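Local atomic coordinates of putative activator of HSP90 (Plasmodium falciparum, PDB entry 3N72), a protein that probably binds the chaperone Hsp90 and stimulates its ATPase, this chain being the N-terminal Aha1 domain of a longer protein. Residues S28-N33 and F70-K75; L37-E42 and I46-L51. One frame throughout, in Å; residues are numbered along the deposited sequence. Where two conformers were deposited one is given.

Contact 1: residues S28-N33 and F70-K75; sequences SYIKYN and FEYIIK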
ATOM      1  N   SER B  28     -15.650   9.326   7.927  1.00 15.49           N
ATOM      2  CA  SER B  28     -16.482   8.994   6.742  1.00 16.98           C
ATOM      3  C   SER B  28     -17.548   7.933   7.017  1.00 16.48           C
ATOM      4  O   SER B  28     -18.692   8.073   6.563  1.00 16.75           O
ATOM      5  CB  SER B  28     -15.612   8.547   5.561  1.00 17.92           C
ATOM      6  OG  SER B  28     -14.889   9.641   5.035  1.00 21.67           O
ATOM      7  N   TYR B  29     -17.187   6.878   7.765  1.00 15.05           N
ATOM      8  CA  TYR B  29     -18.110   5.784   8.049  1.00 13.98           C
ATOM      9  C   TYR B  29     -19.261   6.261   8.880  1.00 12.85           C
ATOM     10  O   TYR B  29     -20.448   5.993   8.578  1.00 12.24           O
ATOM     11  CB  TYR B  29     -17.369   4.680   8.807  1.00 13.45           C
ATOM     12  CG  TYR B  29     -18.182   3.478   9.213  1.00 14.16           C
ATOM     13  CD1 TYR B  29     -18.235   2.344   8.391  1.00 13.56           C
ATOM     14  CD2 TYR B  29     -18.853   3.444  10.421  1.00 13.25           C
ATOM     15  CE1 TYR B  29     -18.939   1.232   8.760  1.00 14.80           C
ATOM     16  CE2 TYR B  29     -19.578   2.317  10.804  1.00 14.06           C
ATOM     17  CZ  TYR B  29     -19.607   1.214   9.961  1.00 14.59           C
ATOM     18  OH  TYR B  29     -20.302   0.083  10.308  1.00 18.20           O
ATOM     19  N   ILE B  30     -18.916   6.942   9.968  1.00 12.20           N
ATOM     20  CA  ILE B  30     -19.948   7.438  10.904  1.00 11.96           C
ATOM     21  C   ILE B  30     -20.891   8.447  10.178  1.00 12.44           C
ATOM     22  O   ILE B  30     -22.112   8.327  10.241  1.00 11.71           O
ATOM     23  CB  ILE B  30     -19.310   7.994  12.197  1.00 12.65           C
ATOM     24  CG1 ILE B  30     -18.640   6.833  12.984  1.00 12.10           C
ATOM     25  CG2 ILE B  30     -20.344   8.768  13.033  1.00 13.48           C
ATOM     26  CD1 ILE B  30     -17.786   7.292  14.149  1.00 13.38           C
ATOM     27  N   LYS B  31     -20.318   9.373   9.436  1.00 12.70           N
ATOM     28  CA  LYS B  31     -21.122  10.313   8.620  1.00 13.58           C
ATOM     29  C   LYS B  31     -22.045   9.584   7.604  1.00 13.86           C
ATOM     30  O   LYS B  31     -23.258   9.858   7.535  1.00 13.52           O
ATOM     31  CB  LYS B  31     -20.219  11.340   7.929  1.00 13.34           C
ATOM     32  CG  LYS B  31     -19.579  12.344   8.877  1.00 16.51           C
ATOM     33  CD  LYS B  31     -18.674  13.294   8.103  1.00 24.23           C
ATOM     34  CE  LYS B  31     -17.834  14.157   9.027  1.00 27.35           C
ATOM     35  NZ  LYS B  31     -16.628  14.677   8.301  1.00 29.53           N
ATOM     36  N   TYR B  32     -21.499   8.610   6.877  1.00 14.50           N
ATOM     37  CA  TYR B  32     -22.260   7.932   5.830  1.00 14.08           C
ATOM     38  C   TYR B  32     -23.445   7.210   6.436  1.00 14.16           C
ATOM     39  O   TYR B  32     -24.586   7.339   5.944  1.00 14.55           O
ATOM     40  CB  TYR B  32     -21.386   6.897   5.091  1.00 15.27           C
ATOM     41  CG  TYR B  32     -22.188   6.125   4.055  1.00 17.44           C
ATOM     42  CD1 TYR B  32     -22.390   6.651   2.783  1.00 20.74           C
ATOM     43  CD2 TYR B  32     -22.794   4.908   4.367  1.00 21.40           C
ATOM     44  CE1 TYR B  32     -23.141   5.976   1.840  1.00 21.95           C
ATOM     45  CE2 TYR B  32     -23.567   4.233   3.421  1.00 22.78           C
ATOM     46  CZ  TYR B  32     -23.717   4.776   2.168  1.00 23.39           C
ATOM     47  OH  TYR B  32     -24.468   4.103   1.229  1.00 29.22           O
ATOM     48  N   ASN B  33     -23.179   6.448   7.503  1.00 13.15           N
ATOM     49  CA  ASN B  33     -24.194   5.604   8.102  1.00 13.55           C
ATOM     50  C   ASN B  33     -25.315   6.412   8.704  1.00 13.80           C
ATOM     51  O   ASN B  33     -26.496   6.154   8.429  1.00 13.70           O
ATOM     52  CB  ASN B  33     -23.565   4.586   9.064  1.00 13.80           C
ATOM     53  CG  ASN B  33     -23.025   3.386   8.331  1.00 16.84           C
ATOM     54  OD1 ASN B  33     -23.780   2.447   8.018  1.00 20.63           O
ATOM     55  ND2 ASN B  33     -21.728   3.409   8.010  1.00 18.94           N
ATOM     56  N   PHE B  70     -10.692   3.044  19.560  1.00 13.40           N
ATOM     57  CA  PHE B  70     -11.335   4.216  19.002  1.00 12.54           C
ATOM     58  C   PHE B  70     -12.172   4.927  20.058  1.00 11.92           C
ATOM     59  O   PHE B  70     -12.611   4.327  21.048  1.00 12.12           O
ATOM     60  CB  PHE B  70     -12.198   3.870  17.755  1.00 12.88           C
ATOM     61  CG  PHE B  70     -13.417   3.040  18.061  1.00 12.16           C
ATOM     62  CD1 PHE B  70     -14.659   3.656  18.358  1.00 13.00           C
ATOM     63  CD2 PHE B  70     -13.344   1.644  18.050  1.00 12.81           C
ATOM     64  CE1 PHE B  70     -15.802   2.880  18.644  1.00 13.54           C
ATOM     65  CE2 PHE B  70     -14.472   0.870  18.337  1.00 13.00           C
ATOM     66  CZ  PHE B  70     -15.697   1.486  18.640  1.00 14.08           C
ATOM     67  N   GLU B  71     -12.376   6.222  19.855  0.50 12.06           N
ATOM     68  CA  GLU B  71     -13.284   7.006  20.689  0.50 11.75           C
ATOM     69  C   GLU B  71     -13.735   8.218  19.878  0.50 11.61           C
ATOM     70  O   GLU B  71     -12.907   8.895  19.261  0.50 11.77           O
ATOM     71  CB  GLU B  71     -12.595   7.449  21.982  0.50 12.06           C
ATOM     72  CG  GLU B  71     -11.483   8.463  21.765  0.50 13.62           C
ATOM     73  CD  GLU B  71     -10.628   8.693  23.007  0.50 15.43           C
ATOM     74  OE1 GLU B  71     -11.192   9.106  24.047  0.50 16.73           O
ATOM     75  OE2 GLU B  71      -9.393   8.465  22.935  0.50 15.10           O
ATOM     76  N   TYR B  72     -15.044   8.460  19.869  1.00 11.33           N
ATOM     77  CA  TYR B  72     -15.650   9.593  19.118  1.00 11.04           C
ATOM     78  C   TYR B  72     -16.695  10.328  19.925  1.00 11.02           C
ATOM     79  O   TYR B  72     -17.440   9.729  20.725  1.00 11.12           O
ATOM     80  CB  TYR B  72     -16.251   9.165  17.741  1.00 11.20           C
ATOM     81  CG  TYR B  72     -15.171   8.930  16.762  1.00 10.33           C
ATOM     82  CD1 TYR B  72     -14.596   7.640  16.622  1.00 10.11           C
ATOM     83  CD2 TYR B  72     -14.605   9.991  16.076  1.00  9.47           C
ATOM     84  CE1 TYR B  72     -13.523   7.436  15.776  1.00 11.98           C
ATOM     85  CE2 TYR B  72     -13.506   9.801  15.249  1.00 10.57           C
ATOM     86  CZ  TYR B  72     -12.981   8.509  15.108  1.00  9.23           C
ATOM     87  OH  TYR B  72     -11.917   8.340  14.284  1.00 12.18           O
ATOM     88  N   ILE B  73     -16.723  11.645  19.716  0.50 11.55           N
ATOM     89  CA  ILE B  73     -17.867  12.483  20.004  0.50 11.41           C
ATOM     90  C   ILE B  73     -18.565  12.667  18.656  0.50 11.33           C
ATOM     91  O   ILE B  73     -17.920  13.051  17.665  0.50 11.58           O
ATOM     92  CB  ILE B  73     -17.423  13.860  20.554  0.50 11.68           C
ATOM     93  CG1 ILE B  73     -16.674  13.691  21.885  0.50 13.32           C
ATOM     94  CG2 ILE B  73     -18.636  14.801  20.692  0.50 11.26           C
ATOM     95  CD1 ILE B  73     -15.522  14.640  22.056  0.50 15.32           C
ATOM     96  N   ILE B  74     -19.862  12.354  18.599  1.00 11.70           N
ATOM     97  CA  ILE B  74     -20.620  12.494  17.351  1.00 11.06           C
ATOM     98  C   ILE B  74     -21.740  13.479  17.655  1.00 11.58           C
ATOM     99  O   ILE B  74     -22.571  13.199  18.499  1.00 12.36           O
ATOM    100  CB  ILE B  74     -21.210  11.156  16.881  1.00 10.77           C
ATOM    101  CG1 ILE B  74     -20.109  10.079  16.827  1.00 10.53           C
ATOM    102  CG2 ILE B  74     -21.899  11.320  15.501  1.00 11.04           C
ATOM    103  CD1 ILE B  74     -20.631   8.647  16.724  1.00 11.60           C
ATOM    104  N   LYS B  75     -21.706  14.631  16.999  1.00 11.99           N
ATOM    105  CA  LYS B  75     -22.705  15.690  17.234  1.00 13.06           C
ATOM    106  C   LYS B  75     -23.321  16.091  15.909  1.00 13.33           C
ATOM    107  O   LYS B  75     -22.613  16.479  14.958  1.00 13.74           O
ATOM    108  CB  LYS B  75     -22.056  16.880  17.942  1.00 13.87           C
ATOM    109  CG  LYS B  75     -23.113  17.936  18.329  1.00 19.03           C
ATOM    110  CD  LYS B  75     -22.686  18.835  19.453  1.00 24.75           C
ATOM    111  CE  LYS B  75     -23.786  19.892  19.774  1.00 26.49           C
ATOM    112  NZ  LYS B  75     -24.990  19.260  20.348  1.00 30.06           N
TER

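Contact 2: residues L37-E42 and I46-L51; sequences LKIEKE and IYFDNL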
ATOM      1  N   LEU B  37     -29.406   6.961   7.478  1.00 16.64           N
ATOM      2  CA  LEU B  37     -30.345   6.344   8.400  1.00 16.51           C
ATOM      3  C   LEU B  37     -31.681   7.083   8.343  1.00 17.03           C
ATOM      4  O   LEU B  37     -31.740   8.293   8.530  1.00 17.21           O
ATOM      5  CB  LEU B  37     -29.785   6.352   9.825  1.00 16.12           C
ATOM      6  CG  LEU B  37     -30.739   5.925  10.945  1.00 16.05           C
ATOM      7  CD1 LEU B  37     -31.189   4.472  10.758  1.00 19.17           C
ATOM      8  CD2 LEU B  37     -30.084   6.100  12.287  1.00 15.06           C
ATOM      9  N   LYS B  38     -32.738   6.338   8.027  1.00 18.05           N
ATOM     10  CA  LYS B  38     -34.104   6.883   8.000  1.00 19.14           C
ATOM     11  C   LYS B  38     -34.956   6.041   8.925  1.00 19.91           C
ATOM     12  O   LYS B  38     -34.956   4.805   8.841  1.00 20.59           O
ATOM     13  CB  LYS B  38     -34.667   6.836   6.590  1.00 19.66           C
ATOM     14  CG  LYS B  38     -33.850   7.619   5.558  1.00 23.20           C
ATOM     15  CD  LYS B  38     -34.216   7.211   4.131  1.00 30.70           C
ATOM     16  CE  LYS B  38     -33.365   6.028   3.601  1.00 33.51           C
ATOM     17  NZ  LYS B  38     -31.955   6.431   3.212  1.00 36.49           N
ATOM     18  N   ILE B  39     -35.698   6.698   9.803  1.00 20.45           N
ATOM     19  CA  ILE B  39     -36.647   6.002  10.673  1.00 21.10           C
ATOM     20  C   ILE B  39     -38.018   6.229  10.057  1.00 22.80           C
ATOM     21  O   ILE B  39     -38.528   7.358  10.023  1.00 22.23           O
ATOM     22  CB  ILE B  39     -36.561   6.504  12.128  1.00 20.93           C
ATOM     23  CG1 ILE B  39     -35.112   6.429  12.599  1.00 20.90           C
ATOM     24  CG2 ILE B  39     -37.512   5.685  13.056  1.00 19.21           C
ATOM     25  CD1 ILE B  39     -34.881   6.887  14.006  1.00 23.88           C
ATOM     26  N   GLU B  40     -38.578   5.146   9.530  1.00 24.84           N
ATOM     27  CA  GLU B  40     -39.788   5.194   8.729  1.00 27.06           C
ATOM     28  C   GLU B  40     -41.002   4.831   9.571  1.00 27.77           C
ATOM     29  O   GLU B  40     -41.128   3.708  10.076  1.00 27.91           O
ATOM     30  CB  GLU B  40     -39.669   4.245   7.524  1.00 27.79           C
ATOM     31  CG  GLU B  40     -38.553   4.573   6.543  1.00 30.61           C
ATOM     32  CD  GLU B  40     -38.832   5.829   5.723  1.00 32.68           C
ATOM     33  OE1 GLU B  40     -39.888   6.471   5.925  1.00 35.20           O
ATOM     34  OE2 GLU B  40     -37.991   6.185   4.874  1.00 32.97           O
ATOM     35  N   LYS B  41     -41.876   5.812   9.748  1.00 28.35           N
ATOM     36  CA  LYS B  41     -43.135   5.601  10.431  1.00 28.79           C
ATOM     37  C   LYS B  41     -44.250   5.735   9.393  1.00 28.70           C
ATOM     38  O   LYS B  41     -43.994   5.975   8.205  1.00 27.59           O
ATOM     39  CB  LYS B  41     -43.305   6.614  11.567  1.00 29.11           C
ATOM     40  CG  LYS B  41     -42.220   6.574  12.635  1.00 29.49           C
ATOM     41  CD  LYS B  41     -42.512   5.533  13.727  1.00 31.82           C
ATOM     42  CE  LYS B  41     -42.143   4.129  13.295  1.00 30.87           C
ATOM     43  NZ  LYS B  41     -42.350   3.120  14.369  1.00 31.16           N
ATOM     44  N   GLU B  42     -45.492   5.599   9.845  1.00 28.81           N
ATOM     45  CA  GLU B  42     -46.634   5.695   8.939  1.00 28.14           C
ATOM     46  C   GLU B  42     -46.739   7.034   8.170  1.00 27.19           C
ATOM     47  O   GLU B  42     -46.902   7.025   6.962  1.00 27.77           O
ATOM     48  CB  GLU B  42     -47.925   5.380   9.715  1.00 28.37           C
ATOM     49  N   ILE B  46     -38.009  10.120  10.147  1.00 15.33           N
ATOM     50  CA  ILE B  46     -36.914  10.819  10.858  1.00 15.05           C
ATOM     51  C   ILE B  46     -35.581  10.660  10.099  1.00 14.92           C
ATOM     52  O   ILE B  46     -35.254   9.556   9.659  1.00 15.13           O
ATOM     53  CB  ILE B  46     -36.702  10.329  12.340  1.00 15.71           C
ATOM     54  CG1 ILE B  46     -38.011  10.265  13.162  1.00 15.76           C
ATOM     55  CG2 ILE B  46     -35.621  11.186  13.062  1.00 13.45           C
ATOM     56  CD1 ILE B  46     -38.901  11.518  13.053  1.00 15.33           C
ATOM     57  N   TYR B  47     -34.821  11.745   9.930  1.00 14.14           N
ATOM     58  CA  TYR B  47     -33.489  11.619   9.312  1.00 14.14           C
ATOM     59  C   TYR B  47     -32.481  12.553   9.958  1.00 13.65           C
ATOM     60  O   TYR B  47     -32.846  13.343  10.858  1.00 13.59           O
ATOM     61  CB  TYR B  47     -33.542  11.774   7.781  1.00 14.32           C
ATOM     62  CG  TYR B  47     -33.947  13.132   7.280  1.00 15.09           C
ATOM     63  CD1 TYR B  47     -32.988  14.024   6.811  1.00 14.56           C
ATOM     64  CD2 TYR B  47     -35.299  13.520   7.258  1.00 17.30           C
ATOM     65  CE1 TYR B  47     -33.351  15.284   6.344  1.00 15.36           C
ATOM     66  CE2 TYR B  47     -35.690  14.790   6.778  1.00 16.42           C
ATOM     67  CZ  TYR B  47     -34.704  15.658   6.327  1.00 16.27           C
ATOM     68  OH  TYR B  47     -35.051  16.892   5.858  1.00 17.31           O
ATOM     69  N   PHE B  48     -31.219  12.445   9.533  1.00 13.32           N
ATOM     70  CA  PHE B  48     -30.123  13.131  10.203  1.00 14.28           C
ATOM     71  C   PHE B  48     -29.189  13.833   9.227  1.00 14.33           C
ATOM     72  O   PHE B  48     -29.059  13.411   8.077  1.00 15.40           O
ATOM     73  CB  PHE B  48     -29.374  12.119  11.087  1.00 14.14           C
ATOM     74  CG  PHE B  48     -30.291  11.351  12.006  1.00 14.37           C
ATOM     75  CD1 PHE B  48     -30.636  11.869  13.253  1.00 14.14           C
ATOM     76  CD2 PHE B  48     -30.888  10.143  11.594  1.00 11.92           C
ATOM     77  CE1 PHE B  48     -31.520  11.167  14.127  1.00 14.03           C
ATOM     78  CE2 PHE B  48     -31.764   9.434  12.457  1.00 12.72           C
ATOM     79  CZ  PHE B  48     -32.078   9.960  13.743  1.00 12.12           C
ATOM     80  N   ASP B  49     -28.526  14.890   9.700  1.00 14.80           N
ATOM     81  CA  ASP B  49     -27.630  15.704   8.877  1.00 15.13           C
ATOM     82  C   ASP B  49     -26.644  16.464   9.766  1.00 14.38           C
ATOM     83  O   ASP B  49     -26.708  16.398  11.013  1.00 13.71           O
ATOM     84  CB  ASP B  49     -28.457  16.706   8.065  1.00 15.74           C
ATOM     85  CG  ASP B  49     -27.766  17.171   6.791  1.00 18.75           C
ATOM     86  OD1 ASP B  49     -26.604  16.763   6.505  1.00 17.96           O
ATOM     87  OD2 ASP B  49     -28.403  17.973   6.071  1.00 22.35           O
ATOM     88  N   ASN B  50     -25.724  17.164   9.111  1.00 13.21           N
ATOM     89  CA  ASN B  50     -24.782  18.049   9.775  1.00 13.26           C
ATOM     90  C   ASN B  50     -23.975  17.348  10.868  1.00 14.09           C
ATOM     91  O   ASN B  50     -23.990  17.725  12.037  1.00 14.79           O
ATOM     92  CB  ASN B  50     -25.517  19.296  10.275  1.00 12.72           C
ATOM     93  CG  ASN B  50     -26.167  20.063   9.142  1.00 12.79           C
ATOM     94  OD1 ASN B  50     -25.500  20.413   8.167  1.00 13.64           O
ATOM     95  ND2 ASN B  50     -27.470  20.344   9.270  1.00 12.70           N
ATOM     96  N   LEU B  51     -23.264  16.315  10.452  1.00 14.50           N
ATOM     97  CA  LEU B  51     -22.519  15.478  11.370  1.00 16.08           C
ATOM     98  C   LEU B  51     -21.101  15.983  11.661  1.00 16.32           C
ATOM     99  O   LEU B  51     -20.262  16.048  10.758  1.00 17.89           O
ATOM    100  CB  LEU B  51     -22.473  14.069  10.791  1.00 16.50           C
ATOM    101  CG  LEU B  51     -23.821  13.381  10.915  1.00 16.89           C
ATOM    102  CD1 LEU B  51     -24.367  12.963   9.579  1.00 19.84           C
ATOM    103  CD2 LEU B  51     -23.682  12.237  11.875  1.00 17.79           C
TER
HETATM  104  O   HOH W   1     -30.389  10.445   7.766  1.00 15.54           O

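Contact 1: residues S28-N33 and F70-K75
Ile30 of helix 23-35 packs on Tyr72 and Ile74 of strand 65-82. This is helix-on-sheet packing in the N-terminal domain of an Aha1-family protein, whose antiparallel sheet carries helices against it. The contact is small and wholly apolar. No hydrogen bond crosses it. The tight part is one isoleucine spread over two strand residues. Its two branches part at CB. CG2 lies anti to the backbone N and meets Ile74, with CD1 of Ile74 3.7 Å from CG2 of Ile30. The other branch runs out with chi2 at 170°. This extension brings Ile30 CD1 over one face of the Tyr72 ring, 4.0 Å from Tyr72 CG. Val53 of strand 44-62 also touches both Ile30 and Tyr72. The Tyr72 OH is hydrogen-bonded to Asn23 OD1.

The outer faces are looser. Glu71 and Ile73 alternate with Tyr72 and Ile74 along the strand and are exposed. On the helix, Ser28 and Tyr32 are exposed too. A separate link lies inside the helix. Tyr29 O takes hydrogen bonds from Asn33 N and Asn33 ND2, from opposite faces of its carbonyl plane. Asn33 ND2 lies 2.9 Å from Tyr29 O, 37° out of that plane.

Contact 2: residues L37-E42 and I46-L51
Ile46 O takes the N-H of Ile39 in a hydrogen bond and, more weakly, the CA-H of Lys38. Lys38 CA is 3.3 Å from Ile46 O. The return hydrogen bond runs from Ile46 N to Ile39 O at 2.8 Å. Together the two N-H bonds make Ile39 and Ile46 an antiparallel hydrogen-bonded pair in the beta hairpin of strands 39-40 and 44-62. Two residues along, at Leu37 and Phe48, a water takes over. Water 1 bridges the two segments: it lies 2.7 Å from Leu37 O and takes the N-H of Phe48.

The side chains add an apolar layer. The two isoleucines meet at their branch points, CB of Ile39 to CB of Ile46. Leu37 runs alongside the Phe48 ring. Its CG is anti to the backbone N (chi1 171°), which helps carry Leu37 CD2 to 3.7 Å from Phe48 CE2. CD1 of Ile39 reaches the ring rim near its plane, 4.2 Å from Phe48 CZ. Helix 120-142 backs this layer, with Ile138 and Cys141 against Leu37 and Leu130 against Ile46. Paired backbone bonds therefore fix the register at one point, while a water bridge and apolar contacts hold the loop residue Leu37 to strand 44-62 beyond it.

How the contacts relate
The centres of contact 1 and contact 2 lie about 16 Å apart. Both belong to the N-terminal Aha1 domain and reach the same antiparallel sheet, in which strands 44-62 and 65-82 are neighbours. Along the chain the order is helix 23-35, strand 39-40, strand 44-62, strand 65-82. Both segments of contact 2 thus fall between those of contact 1. The two contacts also touch directly. Leu51 CD2 packs on Ile74 CG2 at 4.1 Å, and Lys31 CE lies 3.5 Å from Leu51 O. Helix 120-142 touches both, through Leu142 on Ile74 and Ile138 on Leu37. Helix 23-35 packs on the sheet through contact 1, and strand 39-40 joins it through contact 2.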